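Local atomic coordinates of dicer Related Helicase (Caenorhabditis elegans, PDB entry 6M6Q), a protein that probably hydrolyses ATP as a RIG-I-like RNA helicase that binds single- and double-stranded RNA, and is represented here by its N-terminal domain. Residues 32-44 against 225-237. Sequence-based numbering, arbitrary orientation.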
loop_
_atom_site.group_PDB
_atom_site.type_symbol
_atom_site.label_atom_id
_atom_site.label_comp_id
_atom_site.label_asym_id
_atom_site.label_seq_id
_atom_site.Cartn_x
_atom_site.Cartn_y
_atom_site.Cartn_z
ATOM N N LEU B 32 16.317 -2.876 1.555
ATOM C CA LEU B 32 17.489 -2.200 0.897
ATOM C C LEU B 32 17.046 -1.391 -0.336
ATOM O O LEU B 32 17.923 -1.016 -1.128
ATOM C CB LEU B 32 18.523 -3.251 0.451
ATOM C CG LEU B 32 19.367 -3.896 1.539
ATOM C CD1 LEU B 32 20.041 -5.147 1.004
ATOM C CD2 LEU B 32 20.398 -2.921 2.063
ATOM N N LYS B 33 15.749 -1.176 -0.538
ATOM C CA LYS B 33 15.223 -0.525 -1.768
ATOM C C LYS B 33 15.819 0.888 -1.934
ATOM O O LYS B 33 16.012 1.285 -3.076
ATOM C CB LYS B 33 13.692 -0.518 -1.760
ATOM C CG LYS B 33 13.014 0.473 -0.821
ATOM C CD LYS B 33 11.514 0.520 -1.059
ATOM C CE LYS B 33 10.897 1.843 -0.726
ATOM N NZ LYS B 33 9.442 1.703 -0.508
ATOM N N TRP B 34 16.096 1.621 -0.847
ATOM C CA TRP B 34 16.643 3.009 -0.927
ATOM C C TRP B 34 18.125 2.953 -1.279
ATOM O O TRP B 34 18.590 3.856 -2.041
ATOM C CB TRP B 34 16.387 3.805 0.358
ATOM C CG TRP B 34 14.932 4.092 0.604
ATOM C CD1 TRP B 34 14.219 3.809 1.734
ATOM C CD2 TRP B 34 13.998 4.690 -0.318
ATOM N NE1 TRP B 34 12.910 4.191 1.581
ATOM C CE2 TRP B 34 12.747 4.731 0.332
ATOM C CE3 TRP B 34 14.098 5.212 -1.616
ATOM C CZ2 TRP B 34 11.612 5.269 -0.273
ATOM C CZ3 TRP B 34 12.971 5.730 -2.218
ATOM C CH2 TRP B 34 11.744 5.750 -1.555
ATOM N N LYS B 35 18.828 1.915 -0.803
ATOM C CA LYS B 35 20.257 1.678 -1.112
ATOM C C LYS B 35 20.368 1.208 -2.560
ATOM O O LYS B 35 21.341 1.598 -3.221
ATOM C CB LYS B 35 20.882 0.684 -0.129
ATOM C CG LYS B 35 22.350 0.316 -0.393
ATOM C CD LYS B 35 23.291 1.509 -0.437
ATOM C CE LYS B 35 24.739 1.167 -0.727
ATOM N NZ LYS B 35 25.480 2.381 -1.156
ATOM N N PHE B 36 19.367 0.478 -3.055
ATOM C CA PHE B 36 19.299 -0.006 -4.458
ATOM C C PHE B 36 19.087 1.183 -5.391
ATOM O O PHE B 36 19.810 1.273 -6.391
ATOM C CB PHE B 36 18.194 -1.043 -4.626
ATOM C CG PHE B 36 17.811 -1.310 -6.057
ATOM C CD1 PHE B 36 18.703 -1.910 -6.933
ATOM C CD2 PHE B 36 16.548 -0.980 -6.523
ATOM C CE1 PHE B 36 18.346 -2.148 -8.249
ATOM C CE2 PHE B 36 16.190 -1.226 -7.833
ATOM C CZ PHE B 36 17.087 -1.811 -8.692
ATOM N N LEU B 37 18.151 2.078 -5.048
ATOM C CA LEU B 37 17.929 3.369 -5.771
ATOM C C LEU B 37 19.223 4.153 -5.743
ATOM O O LEU B 37 19.648 4.546 -6.812
ATOM C CB LEU B 37 16.784 4.174 -5.131
ATOM C CG LEU B 37 16.374 5.480 -5.843
ATOM C CD1 LEU B 37 15.761 5.226 -7.235
ATOM C CD2 LEU B 37 15.396 6.272 -4.978
ATOM N N ASP B 38 19.865 4.257 -4.567
ATOM C CA ASP B 38 21.152 4.990 -4.383
ATOM C C ASP B 38 22.196 4.480 -5.386
ATOM O O ASP B 38 22.877 5.334 -5.982
ATOM C CB ASP B 38 21.683 4.905 -2.950
ATOM C CG ASP B 38 22.920 5.769 -2.752
ATOM O OD1 ASP B 38 24.029 5.198 -2.718
ATOM O OD2 ASP B 38 22.776 7.002 -2.766
ATOM N N VAL B 39 22.313 3.155 -5.553
ATOM C CA VAL B 39 23.312 2.474 -6.440
ATOM C C VAL B 39 22.999 2.820 -7.908
ATOM O O VAL B 39 23.932 3.198 -8.645
ATOM C CB VAL B 39 23.326 0.943 -6.197
ATOM C CG1 VAL B 39 24.012 0.177 -7.323
ATOM C CG2 VAL B 39 23.964 0.585 -4.858
ATOM N N CYS B 40 21.732 2.741 -8.307
ATOM C CA CYS B 40 21.275 3.080 -9.680
ATOM C C CYS B 40 21.586 4.558 -9.977
ATOM O O CYS B 40 21.991 4.846 -11.098
ATOM C CB CYS B 40 19.786 2.792 -9.871
ATOM S SG CYS B 40 19.344 1.038 -9.742
ATOM N N VAL B 41 21.431 5.445 -8.995
ATOM C CA VAL B 41 21.639 6.912 -9.167
ATOM C C VAL B 41 23.143 7.201 -9.207
ATOM O O VAL B 41 23.559 7.999 -10.050
ATOM C CB VAL B 41 20.938 7.715 -8.061
ATOM C CG1 VAL B 41 21.432 9.158 -8.015
ATOM C CG2 VAL B 41 19.423 7.664 -8.211
ATOM N N GLU B 42 23.921 6.521 -8.361
ATOM C CA GLU B 42 25.409 6.603 -8.296
ATOM C C GLU B 42 26.012 6.256 -9.662
ATOM O O GLU B 42 27.028 6.863 -10.007
ATOM C CB GLU B 42 25.925 5.653 -7.219
ATOM C CG GLU B 42 27.430 5.708 -6.991
ATOM C CD GLU B 42 27.933 4.646 -6.016
ATOM O OE1 GLU B 42 27.483 3.479 -6.123
ATOM O OE2 GLU B 42 28.743 4.990 -5.130
ATOM N N SER B 43 25.399 5.306 -10.395
ATOM C CA SER B 43 25.948 4.676 -11.634
ATOM C C SER B 43 25.814 5.607 -12.847
ATOM O O SER B 43 26.549 5.393 -13.823
ATOM C CB SER B 43 25.297 3.343 -11.912
ATOM O OG SER B 43 23.943 3.506 -12.262
ATOM N N THR B 44 24.924 6.607 -12.792
ATOM C CA THR B 44 24.759 7.633 -13.865
ATOM C C THR B 44 26.047 8.470 -13.943
ATOM O O THR B 44 26.309 9.243 -13.000
ATOM C CB THR B 44 23.498 8.491 -13.651
ATOM O OG1 THR B 44 23.630 9.226 -12.435
ATOM C CG2 THR B 44 22.224 7.675 -13.605
ATOM N N ASN B 225 28.325 -0.166 4.014
ATOM C CA ASN B 225 27.472 -0.463 2.826
ATOM C C ASN B 225 25.981 -0.362 3.207
ATOM O O ASN B 225 25.147 -0.636 2.351
ATOM C CB ASN B 225 27.852 -1.783 2.143
ATOM C CG ASN B 225 27.954 -2.983 3.066
ATOM O OD1 ASN B 225 27.371 -3.007 4.153
ATOM N ND2 ASN B 225 28.666 -4.008 2.617
ATOM N N HIS B 226 25.663 0.060 4.432
ATOM C CA HIS B 226 24.282 0.413 4.868
ATOM C C HIS B 226 24.118 1.936 4.860
ATOM O O HIS B 226 23.214 2.446 5.573
ATOM C CB HIS B 226 23.995 -0.176 6.243
ATOM C CG HIS B 226 23.958 -1.659 6.259
ATOM N ND1 HIS B 226 23.617 -2.357 7.393
ATOM C CD2 HIS B 226 24.127 -2.578 5.280
ATOM C CE1 HIS B 226 23.634 -3.645 7.138
ATOM N NE2 HIS B 226 23.940 -3.809 5.845
ATOM N N GLN B 227 25.016 2.627 4.158
ATOM C CA GLN B 227 25.074 4.105 4.053
ATOM C C GLN B 227 24.899 4.465 2.591
ATOM O O GLN B 227 25.413 3.712 1.738
ATOM C CB GLN B 227 26.421 4.662 4.515
ATOM C CG GLN B 227 26.945 4.059 5.799
ATOM C CD GLN B 227 26.130 4.510 6.970
ATOM O OE1 GLN B 227 25.771 5.687 7.075
ATOM N NE2 GLN B 227 25.789 3.565 7.835
ATOM N N LEU B 228 24.174 5.544 2.307
ATOM C CA LEU B 228 23.907 5.986 0.922
ATOM C C LEU B 228 25.103 6.806 0.464
ATOM O O LEU B 228 25.734 7.450 1.317
ATOM C CB LEU B 228 22.600 6.781 0.864
ATOM C CG LEU B 228 21.365 6.083 1.454
ATOM C CD1 LEU B 228 20.165 7.026 1.461
ATOM C CD2 LEU B 228 21.029 4.792 0.693
ATOM N N SER B 229 25.447 6.691 -0.815
ATOM C CA SER B 229 26.636 7.300 -1.450
ATOM C C SER B 229 26.272 8.640 -2.102
ATOM O O SER B 229 27.202 9.451 -2.280
ATOM C CB SER B 229 27.249 6.365 -2.458
ATOM O OG SER B 229 27.564 5.114 -1.875
ATOM N N THR B 230 24.996 8.861 -2.482
ATOM C CA THR B 230 24.569 10.086 -3.233
ATOM C C THR B 230 23.914 11.103 -2.283
ATOM O O THR B 230 23.258 10.703 -1.317
ATOM C CB THR B 230 23.668 9.779 -4.450
ATOM O OG1 THR B 230 22.342 9.439 -4.042
ATOM C CG2 THR B 230 24.223 8.689 -5.337
ATOM N N ASP B 231 24.071 12.381 -2.576
ATOM C CA ASP B 231 23.375 13.474 -1.854
ATOM C C ASP B 231 21.900 13.443 -2.246
ATOM O O ASP B 231 21.051 13.655 -1.346
ATOM C CB ASP B 231 24.048 14.823 -2.127
ATOM C CG ASP B 231 25.453 14.915 -1.541
ATOM O OD1 ASP B 231 25.773 15.955 -0.934
ATOM O OD2 ASP B 231 26.208 13.931 -1.675
ATOM N N LEU B 232 21.611 13.111 -3.517
ATOM C CA LEU B 232 20.254 13.169 -4.138
ATOM C C LEU B 232 19.273 12.305 -3.336
ATOM O O LEU B 232 18.168 12.795 -3.034
ATOM C CB LEU B 232 20.348 12.690 -5.588
ATOM C CG LEU B 232 19.088 12.857 -6.441
ATOM C CD1 LEU B 232 19.461 13.172 -7.882
ATOM C CD2 LEU B 232 18.200 11.616 -6.391
ATOM N N VAL B 233 19.639 11.056 -3.050
ATOM C CA VAL B 233 18.754 10.071 -2.373
ATOM C C VAL B 233 18.732 10.406 -0.881
ATOM O O VAL B 233 17.657 10.367 -0.276
ATOM C CB VAL B 233 19.202 8.618 -2.646
ATOM C CG1 VAL B 233 18.359 7.601 -1.872
ATOM C CG2 VAL B 233 19.183 8.293 -4.143
ATOM N N GLU B 234 19.859 10.815 -0.331
ATOM C CA GLU B 234 19.970 11.170 1.102
ATOM C C GLU B 234 18.919 12.232 1.475
ATOM O O GLU B 234 18.180 11.987 2.426
ATOM C CB GLU B 234 21.373 11.661 1.422
ATOM C CG GLU B 234 21.550 11.991 2.890
ATOM C CD GLU B 234 21.520 10.783 3.810
ATOM O OE1 GLU B 234 22.369 9.862 3.600
ATOM O OE2 GLU B 234 20.655 10.758 4.748
ATOM N N ASP B 235 18.883 13.372 0.756
ATOM C CA ASP B 235 18.001 14.538 1.076
ATOM C C ASP B 235 16.553 14.242 0.637
ATOM O O ASP B 235 15.582 15.002 1.090
ATOM C CB ASP B 235 18.544 15.825 0.443
ATOM C CG ASP B 235 18.030 16.100 -0.962
ATOM O OD1 ASP B 235 18.849 16.036 -1.906
ATOM O OD2 ASP B 235 16.819 16.415 -1.098
ATOM N N LEU B 236 16.375 13.246 -0.209
ATOM C CA LEU B 236 15.049 12.819 -0.690
ATOM C C LEU B 236 14.308 12.117 0.453
ATOM O O LEU B 236 13.077 12.246 0.507
ATOM C CB LEU B 236 15.267 11.919 -1.899
ATOM C CG LEU B 236 14.036 11.256 -2.489
ATOM C CD1 LEU B 236 13.085 12.286 -3.063
ATOM C CD2 LEU B 236 14.453 10.272 -3.566
ATOM N N LEU B 237 15.043 11.470 1.367
ATOM C CA LEU B 237 14.486 10.610 2.446
ATOM C C LEU B 237 14.570 11.299 3.821
ATOM O O LEU B 237 14.036 10.721 4.786
ATOM C CB LEU B 237 15.261 9.288 2.455
ATOM C CG LEU B 237 15.309 8.549 1.116
ATOM C CD1 LEU B 237 16.277 7.380 1.164
ATOM C CD2 LEU B 237 13.926 8.072 0.720
HETATM O O HOH W 1 29.647 3.747 -2.312
#
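Trp34 lays one face of its indole under Leu237, whose CD2 stands 3.5 Å from the centroid of the six-membered ring and 9° off its normal, a CH-pi contact; CE of Lys33 lies against the opposite face. Farther along helix 33-42, Val233 fits as a knob into a hole formed by Trp34, Leu37, Asp38 and Val41, its CG2 4.1 Å from Val41 CG2. Helix 231-236 runs roughly antiparallel to helix 33-42, at 148°. Where it begins, the Asp38 carboxylate, its CG swung opposite the backbone N (chi1 -174°), grips the incoming loop. Asp38 OD1 accepts a hydrogen bond from Ser229 N at 2.8 Å from above the carboxylate plane. Asp38 OD2 takes two donors, Thr230 N on its syn lone pair at 2.9 Å and Thr230 OG1 at 2.8 Å. That same Thr230 hydroxyl oxygen, at the N-cap, accepts a weak capping bond from Val233 N. Lys35 NZ forms a salt bridge with Asp38 OD1 at 3.5 Å and donates to Gln227 O at 3.2 Å, in the carbonyl plane; it is also hydrogen-bonded to Tyr144 OH of helix 131-144. An asparagine here in place of Asp38 would probably leave Lys35 without its carboxylate mate and one Ser229 or Thr230 donor unmatched. Leu262 and Leu266 of helix 262-271 also touch Trp34. In this strand-free, helical N-terminal domain, an apolar seam thus adjoins a carboxylate that probably stays ionised, held by backbone N-H groups, a hydroxyl and a lysine.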